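Local atomic coordinates of L-aspartate semialdehyde sulfurtransferase (Methanocaldococcus jannaschii, PDB entry 3KPB), a protein that probably catalyses, together with a partner protein, sulfide incorporation into aspartate semialdehyde to form homocysteine, and binds S-adenosylmethionine and methylthioadenosine through its C-terminal CBS domains. Residues A[46-51]-A[65-70]. Numbering follows the deposited sequence.
Sequences GIITSW and EEIMTR. With SAM (S-adenosylmethionine), chain E.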
ATOM      1  N   GLY A  46      17.896   4.561   1.440  1.00 14.41           N
ATOM      2  CA  GLY A  46      16.473   4.880   1.472  1.00 13.94           C
ATOM      3  C   GLY A  46      15.578   3.686   1.265  1.00 13.62           C
ATOM      4  O   GLY A  46      16.061   2.566   1.132  1.00 13.92           O
ATOM      5  N   ILE A  47      14.270   3.927   1.264  1.00 13.42           N
ATOM      6  CA  ILE A  47      13.294   2.884   0.948  1.00 13.32           C
ATOM      7  C   ILE A  47      12.131   3.438   0.108  1.00 13.71           C
ATOM      8  O   ILE A  47      11.758   4.608   0.238  1.00 13.59           O
ATOM      9  CB  ILE A  47      12.799   2.146   2.233  1.00 13.31           C
ATOM     10  CG1 ILE A  47      12.043   0.857   1.865  1.00 13.52           C
ATOM     11  CG2 ILE A  47      11.957   3.084   3.124  1.00 14.01           C
ATOM     12  CD1 ILE A  47      11.741  -0.061   3.050  1.00 12.92           C
ATOM     13  N   ILE A  48      11.601   2.593  -0.777  1.00 13.73           N
ATOM     14  CA  ILE A  48      10.459   2.923  -1.628  1.00 14.13           C
ATOM     15  C   ILE A  48       9.367   1.873  -1.428  1.00 13.76           C
ATOM     16  O   ILE A  48       9.668   0.683  -1.341  1.00 13.77           O
ATOM     17  CB  ILE A  48      10.908   2.927  -3.129  1.00 14.35           C
ATOM     18  CG1 ILE A  48      11.756   4.166  -3.447  1.00 15.51           C
ATOM     19  CG2 ILE A  48       9.722   2.808  -4.110  1.00 15.26           C
ATOM     20  CD1 ILE A  48      11.010   5.495  -3.362  1.00 16.07           C
ATOM     21  N   THR A  49       8.110   2.304  -1.354  1.00 13.37           N
ATOM     22  CA  THR A  49       6.954   1.397  -1.456  1.00 13.24           C
ATOM     23  C   THR A  49       6.031   1.935  -2.551  1.00 13.18           C
ATOM     24  O   THR A  49       6.289   3.012  -3.094  1.00 12.95           O
ATOM     25  CB  THR A  49       6.150   1.324  -0.140  1.00 13.53           C
ATOM     26  OG1 THR A  49       5.524   2.590   0.096  1.00 14.17           O
ATOM     27  CG2 THR A  49       7.047   0.990   1.042  1.00 13.53           C
ATOM     28  N   SER A  50       4.949   1.227  -2.873  1.00 13.11           N
ATOM     29  CA  SER A  50       4.006   1.778  -3.857  1.00 13.24           C
ATOM     30  C   SER A  50       3.424   3.129  -3.436  1.00 12.86           C
ATOM     31  O   SER A  50       3.044   3.930  -4.296  1.00 12.63           O
ATOM     32  CB  SER A  50       2.883   0.800  -4.206  1.00 13.41           C
ATOM     33  OG  SER A  50       2.067   0.541  -3.079  1.00 14.53           O
ATOM     34  N   TRP A  51       3.350   3.383  -2.129  1.00 12.62           N
ATOM     35  CA  TRP A  51       2.913   4.692  -1.657  1.00 12.81           C
ATOM     36  C   TRP A  51       3.821   5.800  -2.190  1.00 12.86           C
ATOM     37  O   TRP A  51       3.343   6.849  -2.626  1.00 13.04           O
ATOM     38  CB  TRP A  51       2.841   4.748  -0.136  1.00 12.83           C
ATOM     39  CG  TRP A  51       2.230   6.022   0.348  1.00 12.99           C
ATOM     40  CD1 TRP A  51       2.877   7.074   0.938  1.00 14.01           C
ATOM     41  CD2 TRP A  51       0.853   6.401   0.251  1.00 13.30           C
ATOM     42  NE1 TRP A  51       1.981   8.078   1.232  1.00 14.31           N
ATOM     43  CE2 TRP A  51       0.729   7.686   0.829  1.00 14.04           C
ATOM     44  CE3 TRP A  51      -0.297   5.769  -0.250  1.00 13.65           C
ATOM     45  CZ2 TRP A  51      -0.501   8.355   0.918  1.00 15.01           C
ATOM     46  CZ3 TRP A  51      -1.518   6.435  -0.162  1.00 15.34           C
ATOM     47  CH2 TRP A  51      -1.607   7.715   0.417  1.00 15.16           C
ATOM     48  N   GLU A  65      15.533   9.124  -6.009  1.00 17.01           N
ATOM     49  CA  GLU A  65      16.197   9.784  -4.923  1.00 18.24           C
ATOM     50  C   GLU A  65      15.477  11.044  -4.431  1.00 17.88           C
ATOM     51  O   GLU A  65      15.659  11.448  -3.286  1.00 18.04           O
ATOM     52  CB  GLU A  65      17.658   9.994  -5.237  1.00 18.95           C
ATOM     53  CG  GLU A  65      18.012  11.252  -5.924  1.00 21.79           C
ATOM     54  CD  GLU A  65      19.327  11.727  -5.389  1.00 25.05           C
ATOM     55  OE1 GLU A  65      20.280  11.860  -6.178  1.00 26.33           O
ATOM     56  OE2 GLU A  65      19.419  11.942  -4.159  1.00 26.38           O
ATOM     57  N   GLU A  66      14.614  11.611  -5.269  1.00 17.20           N
ATOM     58  CA  GLU A  66      13.819  12.776  -4.880  1.00 17.08           C
ATOM     59  C   GLU A  66      12.619  12.446  -4.000  1.00 16.59           C
ATOM     60  O   GLU A  66      12.012  13.351  -3.420  1.00 16.99           O
ATOM     61  CB  GLU A  66      13.328  13.520  -6.113  1.00 17.36           C
ATOM     62  CG  GLU A  66      14.429  13.970  -7.028  1.00 18.91           C
ATOM     63  CD  GLU A  66      13.894  14.526  -8.321  1.00 21.39           C
ATOM     64  OE1 GLU A  66      13.469  15.701  -8.334  1.00 22.77           O
ATOM     65  OE2 GLU A  66      13.903  13.792  -9.330  1.00 22.59           O
ATOM     66  N   ILE A  67      12.272  11.166  -3.900  1.00 15.76           N
ATOM     67  CA  ILE A  67      11.062  10.771  -3.182  1.00 15.27           C
ATOM     68  C   ILE A  67      11.291   9.711  -2.107  1.00 14.89           C
ATOM     69  O   ILE A  67      10.447   9.541  -1.225  1.00 15.49           O
ATOM     70  CB  ILE A  67       9.940  10.309  -4.167  1.00 15.25           C
ATOM     71  CG1 ILE A  67       8.543  10.454  -3.540  1.00 15.61           C
ATOM     72  CG2 ILE A  67      10.191   8.884  -4.676  1.00 15.25           C
ATOM     73  CD1 ILE A  67       8.050  11.892  -3.442  1.00 16.66           C
ATOM     74  N   MET A  68      12.415   9.001  -2.168  1.00 14.62           N
ATOM     75  CA  MET A  68      12.617   7.887  -1.242  1.00 14.33           C
ATOM     76  C   MET A  68      12.583   8.349   0.209  1.00 14.48           C
ATOM     77  O   MET A  68      12.962   9.479   0.523  1.00 14.88           O
ATOM     78  CB  MET A  68      13.921   7.138  -1.542  1.00 14.19           C
ATOM     79  CG  MET A  68      15.163   7.989  -1.378  1.00 13.97           C
ATOM     80  SD  MET A  68      16.640   7.136  -1.919  1.00 15.11           S
ATOM     81  CE  MET A  68      17.884   8.304  -1.365  1.00 16.28           C
ATOM     82  N   THR A  69      12.114   7.472   1.090  1.00 14.70           N
ATOM     83  CA  THR A  69      12.124   7.768   2.513  1.00 15.09           C
ATOM     84  C   THR A  69      13.548   7.547   3.013  1.00 15.63           C
ATOM     85  O   THR A  69      14.101   6.456   2.868  1.00 15.79           O
ATOM     86  CB  THR A  69      11.118   6.889   3.272  1.00 14.98           C
ATOM     87  OG1 THR A  69       9.791   7.260   2.878  1.00 15.14           O
ATOM     88  CG2 THR A  69      11.253   7.078   4.777  1.00 15.45           C
ATOM     89  N   ARG A  70      14.136   8.585   3.597  1.00 16.52           N
ATOM     90  CA  ARG A  70      15.551   8.548   3.956  1.00 17.41           C
ATOM     91  C   ARG A  70      15.835   8.083   5.384  1.00 17.70           C
ATOM     92  O   ARG A  70      16.928   7.575   5.656  1.00 18.43           O
ATOM     93  CB  ARG A  70      16.207   9.899   3.674  1.00 17.61           C
ATOM     94  CG  ARG A  70      16.390  10.171   2.188  1.00 19.53           C
ATOM     95  CD  ARG A  70      16.904  11.576   1.948  1.00 22.45           C
ATOM     96  NE  ARG A  70      16.863  11.946   0.535  1.00 24.39           N
ATOM     97  CZ  ARG A  70      17.928  12.002  -0.262  1.00 25.46           C
ATOM     98  NH1 ARG A  70      19.135  11.716   0.211  1.00 26.28           N
ATOM     99  NH2 ARG A  70      17.791  12.353  -1.535  1.00 25.96           N
TER
HETATM  100  N   SAM E1000       3.172   0.117   5.352  0.50 26.15           N
HETATM  101  CA  SAM E1000       2.822   1.437   4.803  0.50 26.06           C
HETATM  102  C   SAM E1000       3.577   1.668   3.491  0.50 25.92           C
HETATM  103  O   SAM E1000       3.737   0.754   2.676  0.50 26.08           O
HETATM  104  OXT SAM E1000       4.038   2.777   3.206  0.50 25.88           O
HETATM  105  CB  SAM E1000       3.204   2.525   5.811  0.50 26.11           C
HETATM  106  CG  SAM E1000       2.220   3.696   5.756  0.50 25.93           C
HETATM  107  SD  SAM E1000       3.040   5.301   5.446  0.50 25.66           S
HETATM  108  CE  SAM E1000       1.631   6.281   4.980  0.50 25.61           C
HETATM  109  C5' SAM E1000       3.923   5.228   3.846  0.50 22.34           C
HETATM  110  C4' SAM E1000       5.417   5.510   3.986  0.50 19.04           C
HETATM  111  O4' SAM E1000       6.027   4.535   4.846  0.50 16.92           O
HETATM  112  C3' SAM E1000       6.078   5.298   2.626  0.50 17.76           C
HETATM  113  O3' SAM E1000       6.356   6.577   2.064  0.50 18.71           O
HETATM  114  C2' SAM E1000       7.383   4.574   2.947  0.50 16.71           C
HETATM  115  O2' SAM E1000       8.482   5.336   2.434  0.50 15.93           O
HETATM  116  C1' SAM E1000       7.413   4.558   4.478  0.50 15.58           C
HETATM  117  N9  SAM E1000       8.063   3.310   4.929  0.50 13.83           N
HETATM  118  C8  SAM E1000       7.663   2.066   4.653  0.50 13.15           C
HETATM  119  N7  SAM E1000       8.499   1.197   5.225  0.50 13.46           N
HETATM  120  C5  SAM E1000       9.434   1.892   5.868  0.50 13.52           C
HETATM  121  C6  SAM E1000      10.545   1.543   6.626  0.50 13.33           C
HETATM  122  N6  SAM E1000      10.858   0.268   6.842  0.50 13.78           N
HETATM  123  N1  SAM E1000      11.305   2.517   7.148  0.50 13.15           N
HETATM  124  C2  SAM E1000      11.011   3.791   6.946  0.50 13.91           C
HETATM  125  N3  SAM E1000       9.960   4.157   6.227  0.50 13.63           N
HETATM  126  C4  SAM E1000       9.160   3.232   5.677  0.50 13.52           C
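Ile48 CG1 lies anti to its own carbonyl carbon (chi1 -74°), and the next torsion folds CD1 over the 65-70 segment. There it touches Met68 CA at 3.6 Å and Ile67 CG2 at 3.7 Å. Thr69 has OG1 anti to its carbonyl carbon (chi1 -67°) and CG2 anti to the backbone N, and offers both branches to S-adenosylmethionine. The backbones of Ile47 and Thr69 form a single antiparallel, hydrogen-bonded bridge, Ile47 N to Thr69 O and Thr69 N to Ile47 O both 3.0 Å; the second bond is the straighter, 158° at the hydrogen. Thr69 is thereby set beside the ligand: its OG1 lies 2.4 Å from SAM O2', too short for the details of that bond to be trusted, while its CG2 meets adenine N3 at 3.5 Å. Ile47 CG2 reaches adenine C4 at 3.8 Å, so the bridged pair lines the nucleoside part of the pocket. Beyond the ribose ring, Trp51 CD1 touches SAM C5' at 3.6 Å, with the sulfonium methyl CE over one face of the indole, offset toward its rim. Asp52, in helix 50-58, also binds the ligand and touches Thr69. Within the CBS domain pair, the contact joins the loop between helix 50-58 and strand 75-76 to strand 44-48, which also pairs with strand 35-38, while helix 50-58 packs against Ile48 and Ile67.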